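VP1 (Merkel cell polyomavirus, PDB 4FMH) forms the pentameric building blocks of the icosahedral viral capsid and binds sialylated glycans at the host cell surface, a step required for infection. Local coordinates at the interface of chains A and B. Numbering follows the deposited sequence. Chains: chain A/B, VP1.

The interface of chains A and B. Residues chain A 37, 43-44, 46; chain B 151, 176-177.
The 3-10 helix 43-45 of chain A, with the loop residues A:Pro37 and A:Tyr46 on either side of it in sequence, receives the start of the 3-10 helix 176-179 of chain B and the loop residue B:Tyr151. B:Pro176 is the wedge in the middle. Its CB lies 3.2 Å from the carbonyl O of A:Ser43, and its CG faces A:Ser43 CB. On the chain B side, the backbone N of B:Pro176 lies over the centre of the B:Tyr151 ring, which may help hold that ring in place.

The phenol and the side chain of A:Asn44 cross obliquely, the amide lying beside the CE2 and OH corner of the ring. B:Tyr151 OH donates a hydrogen bond of 2.8 Å to the amide oxygen OD1 of A:Asn44, arriving 52° out of the carbonyl plane instead of along a lone pair. The side chain of A:Asn44 leaves with CG anti to its carbonyl carbon, and its amide plane is turned 53° from the tyrosine ring, with CG at the edge of that ring.

At the other end, A:Pro37 CB sits 3.8 Å above the centre of the A:Tyr46 ring. The same CB also packs against B:Lys177 CA at 3.7 Å. A:Tyr46 has CG anti to its backbone N (chi1 169°), which brings the CD2 atom into contact with the carbonyl O of B:Pro176 at 3.2 Å. Two waters complete the seam: one links A:Tyr46 OH to the carbonyl O of B:Lys177, while the other joins A:Pro37 O to B:Lys177 N, the latter leg long at 3.3 Å. B:Lys177 thus contributes mainly backbone and CB here.

This patch, a mix of proline and aromatic packing, a direct hydrogen bond and water bridges, forms part of the contact between neighbouring jelly-roll subunits and contributes to holding the VP1 pentamer, the capsid's building unit, together.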
# COMPACT_ATOMS: atom_id res chain seq x y z
N PRO A 37 13.80 -32.87 9.23
CA PRO A 37 13.45 -33.66 8.05
C PRO A 37 13.87 -35.13 8.18
O PRO A 37 13.61 -35.92 7.28
CB PRO A 37 14.27 -32.99 6.94
CG PRO A 37 15.51 -32.52 7.65
CD PRO A 37 15.04 -32.10 9.03
N SER A 43 8.32 -36.64 9.60
CA SER A 43 9.02 -35.60 8.82
C SER A 43 8.35 -35.11 7.54
O SER A 43 8.79 -34.12 6.96
CB SER A 43 10.46 -36.03 8.52
OG SER A 43 11.28 -35.75 9.63
N ASN A 44 7.29 -35.78 7.10
CA ASN A 44 6.52 -35.35 5.93
C ASN A 44 5.93 -33.95 6.13
O ASN A 44 5.62 -33.25 5.16
CB ASN A 44 5.42 -36.36 5.60
CG ASN A 44 5.96 -37.72 5.19
OD1 ASN A 44 7.17 -37.90 5.03
ND2 ASN A 44 5.07 -38.69 5.02
N TYR A 46 7.57 -31.53 7.89
CA TYR A 46 8.68 -30.61 8.09
C TYR A 46 8.41 -29.28 7.37
O TYR A 46 8.00 -29.28 6.20
CB TYR A 46 9.96 -31.27 7.58
CG TYR A 46 11.17 -30.39 7.45
CD1 TYR A 46 11.78 -29.83 8.58
CD2 TYR A 46 11.75 -30.16 6.20
CE1 TYR A 46 12.92 -29.04 8.46
CE2 TYR A 46 12.89 -29.38 6.07
CZ TYR A 46 13.47 -28.83 7.19
OH TYR A 46 14.60 -28.06 7.05
N TYR B 151 7.14 -32.52 -0.84
CA TYR B 151 8.23 -33.36 -1.37
C TYR B 151 7.71 -34.64 -2.04
O TYR B 151 8.42 -35.25 -2.83
CB TYR B 151 9.26 -33.70 -0.29
CG TYR B 151 8.98 -34.99 0.47
CD1 TYR B 151 9.53 -36.20 0.05
CD2 TYR B 151 8.15 -34.99 1.58
CE1 TYR B 151 9.27 -37.38 0.73
CE2 TYR B 151 7.88 -36.17 2.27
CZ TYR B 151 8.44 -37.36 1.84
OH TYR B 151 8.17 -38.52 2.52
N PRO B 176 11.96 -35.32 2.65
CA PRO B 176 11.33 -34.17 3.32
C PRO B 176 12.19 -32.89 3.38
O PRO B 176 11.63 -31.79 3.43
CB PRO B 176 11.06 -34.69 4.73
CG PRO B 176 10.81 -36.16 4.52
CD PRO B 176 11.81 -36.55 3.45
N LYS B 177 13.51 -33.02 3.34
CA LYS B 177 14.40 -31.85 3.39
C LYS B 177 14.19 -30.87 2.24
O LYS B 177 14.56 -29.70 2.34
CB LYS B 177 15.87 -32.26 3.51
CG LYS B 177 16.48 -32.86 2.25
CD LYS B 177 18.01 -32.97 2.36
CE LYS B 177 18.44 -33.99 3.39
NZ LYS B 177 19.89 -33.89 3.70
O HOH W 1 15.71 -28.71 4.44
O HOH W 2 15.00 -35.64 4.63